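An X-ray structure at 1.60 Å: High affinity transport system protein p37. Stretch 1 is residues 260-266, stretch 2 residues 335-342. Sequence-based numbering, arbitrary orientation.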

# COMPACT_ATOMS: atom_id res chain seq x y z
N LYS A 260 11.38 -2.51 -3.70
CA LYS A 260 11.53 -2.80 -5.11
C LYS A 260 11.19 -1.61 -6.01
O LYS A 260 11.91 -1.39 -6.99
CB LYS A 260 10.67 -4.02 -5.52
CG LYS A 260 11.08 -5.28 -4.79
CD LYS A 260 10.12 -6.44 -5.05
CE LYS A 260 10.86 -7.74 -5.29
NZ LYS A 260 10.97 -8.54 -4.03
N LEU A 261 10.16 -0.83 -5.73
CA LEU A 261 9.84 0.28 -6.64
C LEU A 261 10.94 1.33 -6.62
O LEU A 261 11.23 1.92 -7.66
CB LEU A 261 8.49 0.91 -6.30
CG LEU A 261 7.31 -0.02 -6.61
CD1 LEU A 261 6.04 0.52 -5.95
CD2 LEU A 261 7.12 -0.16 -8.10
N GLU A 262 11.51 1.56 -5.45
CA GLU A 262 12.61 2.53 -5.34
C GLU A 262 13.88 1.98 -5.98
O GLU A 262 14.62 2.73 -6.61
CB GLU A 262 12.85 2.92 -3.88
CG GLU A 262 11.72 3.69 -3.24
CD GLU A 262 10.59 2.88 -2.63
OE1 GLU A 262 10.60 1.64 -2.73
OE2 GLU A 262 9.71 3.54 -2.02
N GLU A 263 14.14 0.68 -5.78
CA GLU A 263 15.27 0.05 -6.47
C GLU A 263 15.21 0.30 -7.96
O GLU A 263 16.20 0.66 -8.61
CB GLU A 263 15.31 -1.45 -6.18
CG GLU A 263 16.26 -2.26 -7.08
CD GLU A 263 16.26 -3.70 -6.63
OE1 GLU A 263 17.30 -4.28 -6.33
OE2 GLU A 263 15.15 -4.29 -6.57
N THR A 264 14.05 0.13 -8.59
CA THR A 264 13.86 0.40 -10.00
C THR A 264 14.20 1.84 -10.37
O THR A 264 14.91 2.07 -11.36
CB THR A 264 12.40 0.12 -10.42
OG1 THR A 264 12.14 -1.28 -10.25
CG2 THR A 264 12.16 0.41 -11.89
N ILE A 265 13.71 2.82 -9.61
CA ILE A 265 14.05 4.21 -9.92
C ILE A 265 15.56 4.48 -9.86
O ILE A 265 16.11 5.14 -10.74
CB ILE A 265 13.30 5.15 -8.96
CG1 ILE A 265 11.77 5.10 -9.12
CG2 ILE A 265 13.77 6.58 -9.09
CD1 ILE A 265 11.28 5.27 -10.54
N LEU A 266 16.22 3.96 -8.83
CA LEU A 266 17.66 4.11 -8.64
C LEU A 266 18.45 3.44 -9.74
O LEU A 266 19.43 4.01 -10.22
CB LEU A 266 18.06 3.55 -7.26
CG LEU A 266 17.52 4.30 -6.05
CD1 LEU A 266 17.96 3.67 -4.74
CD2 LEU A 266 17.94 5.77 -6.07
N LEU A 335 12.43 13.51 -2.61
CA LEU A 335 13.29 13.62 -3.78
C LEU A 335 12.60 13.25 -5.07
O LEU A 335 12.62 13.96 -6.08
CB LEU A 335 14.53 12.76 -3.54
CG LEU A 335 15.48 12.63 -4.74
CD1 LEU A 335 16.22 13.93 -4.96
CD2 LEU A 335 16.40 11.45 -4.48
N ILE A 336 11.92 12.09 -5.07
CA ILE A 336 11.24 11.59 -6.24
C ILE A 336 10.26 10.50 -5.79
O ILE A 336 10.52 9.89 -4.75
CB ILE A 336 12.22 11.04 -7.29
CG1 ILE A 336 11.62 10.79 -8.67
CG2 ILE A 336 12.92 9.80 -6.76
CD1 ILE A 336 12.64 10.58 -9.77
N VAL A 337 9.17 10.35 -6.53
CA VAL A 337 8.30 9.19 -6.25
C VAL A 337 8.63 8.07 -7.23
O VAL A 337 9.54 8.18 -8.06
CB VAL A 337 6.81 9.53 -6.28
CG1 VAL A 337 6.57 10.61 -5.21
CG2 VAL A 337 6.29 9.97 -7.62
N THR A 338 7.90 6.97 -7.17
CA THR A 338 8.18 5.85 -8.07
C THR A 338 7.10 5.70 -9.13
O THR A 338 6.14 6.46 -9.19
CB THR A 338 8.31 4.52 -7.32
OG1 THR A 338 6.99 4.09 -6.88
CG2 THR A 338 9.18 4.62 -6.08
N ASN A 339 7.25 4.68 -9.97
CA ASN A 339 6.25 4.24 -10.92
C ASN A 339 5.11 3.61 -10.12
O ASN A 339 5.31 3.22 -8.98
CB ASN A 339 6.83 3.26 -11.93
CG ASN A 339 7.93 3.82 -12.80
OD1 ASN A 339 7.94 5.00 -13.11
ND2 ASN A 339 8.85 2.94 -13.19
N PRO A 340 3.92 3.60 -10.72
CA PRO A 340 2.74 3.13 -10.00
C PRO A 340 2.39 1.66 -10.17
O PRO A 340 2.60 1.10 -11.25
CB PRO A 340 1.68 3.98 -10.69
CG PRO A 340 2.12 4.02 -12.12
CD PRO A 340 3.63 4.06 -12.07
N ILE A 341 1.85 1.08 -9.09
CA ILE A 341 1.36 -0.32 -9.19
C ILE A 341 -0.02 -0.41 -8.57
O ILE A 341 -0.45 0.50 -7.87
CB ILE A 341 2.32 -1.31 -8.51
CG1 ILE A 341 2.47 -1.12 -7.01
CG2 ILE A 341 3.67 -1.27 -9.23
CD1 ILE A 341 3.27 -2.20 -6.31
N PRO A 342 -0.79 -1.47 -8.81
CA PRO A 342 -2.17 -1.47 -8.30
C PRO A 342 -2.28 -1.54 -6.78
O PRO A 342 -1.41 -2.05 -6.11
CB PRO A 342 -2.73 -2.78 -8.88
CG PRO A 342 -1.88 -3.00 -10.11
CD PRO A 342 -0.48 -2.66 -9.62
O HOH W 1 9.33 2.31 -9.75

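A helix can pack closely against an extended segment without a single direct hydrogen bond between them, and p37 offers a compact example. Residues 260-266 lie within a longer helix, its turns held by backbone bonds such as Ile 265 N to Leu 261 O (3.3 Å) and Leu 266 N to Glu 262 O (3.0 Å). The second stretch enters as a strand at Leu 335 and runs on in extended form through Pro 340 to Pro 342. The backbones come nearest at Leu 261 and Thr 338, whose CA atoms are 6.0 Å apart. Because a helix spends its amide hydrogens and carbonyls on itself, its flank meets a neighbour mainly through side chains, and here the two stretches bury 409 Å² between them.

The helix presents Leu 261 and Ile 265, one turn apart, both with CA-to-CB bonds directed toward the other stretch. Together they contribute most of the helix's covered surface. Ile 265, with both chi angles in m, lays its CG1 3.8 Å from Thr 338 CA and its CG2 4.1 Å from Ile 336 CG2, so one branched side chain touches both backbone and apolar side chain. At the other end of the contact, Leu 261 CD2 meets Ile 341 CG2 at 3.8 Å. These are van der Waals contacts, favoured because they withdraw hydrocarbon from water.

Thr 338 sits between these apolar pairs and shows how a polar residue can serve in such a setting. Its hydroxyl donates to the carbonyl of the next residue, with OG1 2.8 Å from Asn 339 O. OG1, which is also bonded elsewhere in the structure, lies 3.6 Å from Leu 261 CB, while the methyl CG2 rests 3.9 Å from Glu 262 CG, against the aliphatic part of an acidic side chain. The p rotamer of Thr 338 thus accommodates both kinds of neighbour.

Polar continuity between the backbones is supplied by solvent. Water 1 donates to Leu 261 O at 2.9 Å and accepts from Asn 339 N at 3.2 Å, bridging a gap that the two peptide groups do not span directly. Leu 261 O thereby serves the water as well as the amide of Ile 265. Not every polar group is so provided for: Val 337 O, 3.9 Å from Ile 265 CG1, is buried by the contact and has no hydrogen-bonding partner in the model. The general lesson is that side-chain contacts account for most of the packing, with a single water joining the backbones.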